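Local coordinates for protein putative integrase (Listeria innocua, PDB 5U96) that probably binds DNA and exchanges its strands as a serine integrase, this piece being the coiled-coil domain whose interactions mediate the directionality of recombination, at residues Asn4-Lys8 / Ile42-Glu46. Residues are numbered along the deposited sequence; the frame is centred on the assembly and turned at random.
Sequences NEKLK and INYYE
L7 and Y45 illustrate how the two arms of a helical hairpin can be held near its open end largely by apolar contact, with no hydrogen bond between the segments. At the tight part, L7 CD2 packs against Y45 CB at 3.5 Å and against I42 CG2 at 3.7 Å; this same methyl also lies near I42 O. The L7 and Y45 side chains run past each other in opposite directions, and L7 CG meets the ring obliquely. K6 covers one ring face: its CB stands 3.8 Å from the centroid of the Y45 ring, 29° off the normal, a CH-pi contact. With K6 CG set opposite its carbonyl carbon (chi1 -63°), the chain crosses the tyrosine at roughly a right angle and brings CD to 3.3 Å from Y45 OH. Solvent-side packing is looser: past this point the lysine end leads away, and on the other flank the exposed E46 comes no nearer to L7 CD2 than 4.4 Å, through its CG. I42, by contrast, is buried and touches E10 and H11 of helix 7-23. The arrangement joins the N-terminal region of the first arm to the later part of helix 28-50, as in an antiparallel two-helix coiled-coil hairpin.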
ATOM      1  N   ASN A   4     -13.742  10.704 -16.712  1.00 37.34           N
ATOM      2  CA  ASN A   4     -14.734  10.972 -15.680  1.00 37.25           C
ATOM      3  C   ASN A   4     -14.846   9.834 -14.670  1.00 37.91           C
ATOM      4  O   ASN A   4     -15.119  10.064 -13.492  1.00 38.51           O
ATOM      5  CB  ASN A   4     -16.103  11.224 -16.321  1.00 39.02           C
ATOM      6  CG  ASN A   4     -16.045  12.234 -17.453  1.00 38.72           C
ATOM      7  OD1 ASN A   4     -16.294  11.897 -18.610  1.00 38.61           O
ATOM      8  ND2 ASN A   4     -15.724  13.480 -17.123  1.00 39.40           N
ATOM      9  N   GLU A   5     -14.623   8.609 -15.138  1.00 39.07           N
ATOM     10  CA  GLU A   5     -14.884   7.416 -14.337  1.00 39.96           C
ATOM     11  C   GLU A   5     -13.624   6.870 -13.667  1.00 40.26           C
ATOM     12  O   GLU A   5     -13.517   5.669 -13.418  1.00 39.86           O
ATOM     13  CB  GLU A   5     -15.512   6.326 -15.211  1.00 39.91           C
ATOM     14  CG  GLU A   5     -16.760   6.765 -15.980  1.00 39.18           C
ATOM     15  CD  GLU A   5     -16.451   7.656 -17.172  1.00 38.96           C
ATOM     16  OE1 GLU A   5     -15.257   7.885 -17.460  1.00 38.84           O
ATOM     17  OE2 GLU A   5     -17.406   8.135 -17.821  1.00 39.27           O
ATOM     18  N   LYS A   6     -12.678   7.755 -13.364  1.00 39.10           N
ATOM     19  CA  LYS A   6     -11.429   7.352 -12.724  1.00 38.86           C
ATOM     20  C   LYS A   6     -11.510   7.499 -11.209  1.00 38.28           C
ATOM     21  O   LYS A   6     -10.758   6.859 -10.477  1.00 38.32           O
ATOM     22  CB  LYS A   6     -10.258   8.171 -13.269  1.00 37.84           C
ATOM     23  CG  LYS A   6     -10.013   7.952 -14.753  1.00 36.86           C
ATOM     24  CD  LYS A   6      -8.540   8.056 -15.123  1.00 37.20           C
ATOM     25  CE  LYS A   6      -8.258   7.310 -16.416  1.00 37.70           C
ATOM     26  NZ  LYS A   6      -7.218   7.979 -17.241  1.00 39.89           N
ATOM     27  N   LEU A   7     -12.431   8.338 -10.743  1.00 38.91           N
ATOM     28  CA  LEU A   7     -12.573   8.594  -9.315  1.00 38.59           C
ATOM     29  C   LEU A   7     -13.186   7.397  -8.595  1.00 38.05           C
ATOM     30  O   LEU A   7     -12.829   7.106  -7.453  1.00 37.17           O
ATOM     31  CB  LEU A   7     -13.423   9.843  -9.076  1.00 38.54           C
ATOM     32  CG  LEU A   7     -12.757  11.159  -9.477  1.00 37.71           C
ATOM     33  CD1 LEU A   7     -13.659  11.968 -10.393  1.00 38.49           C
ATOM     34  CD2 LEU A   7     -12.381  11.969  -8.245  1.00 37.13           C
ATOM     35  N   LYS A   8     -14.110   6.706  -9.258  1.00 39.06           N
ATOM     36  CA  LYS A   8     -14.746   5.533  -8.668  1.00 39.30           C
ATOM     37  C   LYS A   8     -13.727   4.423  -8.441  1.00 38.27           C
ATOM     38  O   LYS A   8     -13.848   3.645  -7.494  1.00 37.36           O
ATOM     39  CB  LYS A   8     -15.885   5.023  -9.551  1.00 39.95           C
ATOM     40  CG  LYS A   8     -17.113   5.921  -9.564  1.00 39.72           C
ATOM     41  CD  LYS A   8     -18.215   5.343 -10.440  1.00 39.59           C
ATOM     42  CE  LYS A   8     -19.314   6.357 -10.719  1.00 39.17           C
ATOM     43  NZ  LYS A   8     -18.804   7.534 -11.474  1.00 38.27           N
ATOM     44  N   ILE A  42      -7.330  11.938  -6.312  1.00 37.41           N
ATOM     45  CA  ILE A  42      -8.737  12.318  -6.274  1.00 37.74           C
ATOM     46  C   ILE A  42      -8.871  13.827  -6.440  1.00 38.13           C
ATOM     47  O   ILE A  42      -9.842  14.317  -7.017  1.00 37.82           O
ATOM     48  CB  ILE A  42      -9.410  11.891  -4.952  1.00 37.51           C
ATOM     49  CG1 ILE A  42      -9.422  10.364  -4.829  1.00 36.32           C
ATOM     50  CG2 ILE A  42     -10.829  12.447  -4.873  1.00 38.20           C
ATOM     51  CD1 ILE A  42      -9.867   9.859  -3.470  1.00 36.37           C
ATOM     52  N   ASN A  43      -7.885  14.557  -5.930  1.00 38.24           N
ATOM     53  CA  ASN A  43      -7.912  16.012  -5.955  1.00 38.81           C
ATOM     54  C   ASN A  43      -7.776  16.570  -7.368  1.00 38.17           C
ATOM     55  O   ASN A  43      -8.480  17.508  -7.743  1.00 39.33           O
ATOM     56  CB  ASN A  43      -6.798  16.571  -5.070  1.00 38.30           C
ATOM     57  CG  ASN A  43      -7.023  18.021  -4.689  1.00 38.28           C
ATOM     58  OD1 ASN A  43      -8.138  18.535  -4.780  1.00 38.68           O
ATOM     59  ND2 ASN A  43      -5.962  18.689  -4.254  1.00 38.26           N
ATOM     60  N   TYR A  44      -6.867  15.993  -8.149  1.00 38.72           N
ATOM     61  CA  TYR A  44      -6.634  16.450  -9.515  1.00 39.70           C
ATOM     62  C   TYR A  44      -7.840  16.153 -10.402  1.00 39.59           C
ATOM     63  O   TYR A  44      -8.222  16.974 -11.236  1.00 39.86           O
ATOM     64  CB  TYR A  44      -5.379  15.798 -10.103  1.00 40.90           C
ATOM     65  CG  TYR A  44      -4.986  16.368 -11.451  1.00 41.67           C
ATOM     66  CD1 TYR A  44      -4.431  17.637 -11.553  1.00 41.60           C
ATOM     67  CD2 TYR A  44      -5.172  15.642 -12.620  1.00 42.37           C
ATOM     68  CE1 TYR A  44      -4.074  18.169 -12.780  1.00 42.31           C
ATOM     69  CE2 TYR A  44      -4.815  16.164 -13.852  1.00 43.37           C
ATOM     70  CZ  TYR A  44      -4.269  17.429 -13.926  1.00 43.03           C
ATOM     71  OH  TYR A  44      -3.916  17.955 -15.149  1.00 42.83           O
ATOM     72  N   TYR A  45      -8.435  14.976 -10.219  1.00 38.49           N
ATOM     73  CA  TYR A  45      -9.623  14.592 -10.976  1.00 38.40           C
ATOM     74  C   TYR A  45     -10.757  15.578 -10.720  1.00 37.99           C
ATOM     75  O   TYR A  45     -11.558  15.864 -11.610  1.00 38.62           O
ATOM     76  CB  TYR A  45     -10.062  13.170 -10.609  1.00 37.64           C
ATOM     77  CG  TYR A  45      -9.164  12.062 -11.135  1.00 37.76           C
ATOM     78  CD1 TYR A  45      -8.387  12.242 -12.274  1.00 38.09           C
ATOM     79  CD2 TYR A  45      -9.101  10.833 -10.492  1.00 37.69           C
ATOM     80  CE1 TYR A  45      -7.574  11.231 -12.753  1.00 37.92           C
ATOM     81  CE2 TYR A  45      -8.289   9.817 -10.964  1.00 37.28           C
ATOM     82  CZ  TYR A  45      -7.528  10.021 -12.095  1.00 37.80           C
ATOM     83  OH  TYR A  45      -6.719   9.015 -12.570  1.00 37.92           O
ATOM     84  N   GLU A  46     -10.820  16.096  -9.498  1.00 38.01           N
ATOM     85  CA  GLU A  46     -11.782  17.133  -9.154  1.00 38.42           C
ATOM     86  C   GLU A  46     -11.375  18.463  -9.770  1.00 38.34           C
ATOM     87  O   GLU A  46     -12.211  19.208 -10.283  1.00 38.19           O
ATOM     88  CB  GLU A  46     -11.896  17.277  -7.635  1.00 38.90           C
ATOM     89  CG  GLU A  46     -12.714  16.187  -6.962  1.00 39.19           C
ATOM     90  CD  GLU A  46     -12.398  16.042  -5.483  1.00 39.94           C
ATOM     91  OE1 GLU A  46     -11.671  16.896  -4.935  1.00 39.92           O
ATOM     92  OE2 GLU A  46     -12.877  15.066  -4.867  1.00 39.77           O
TER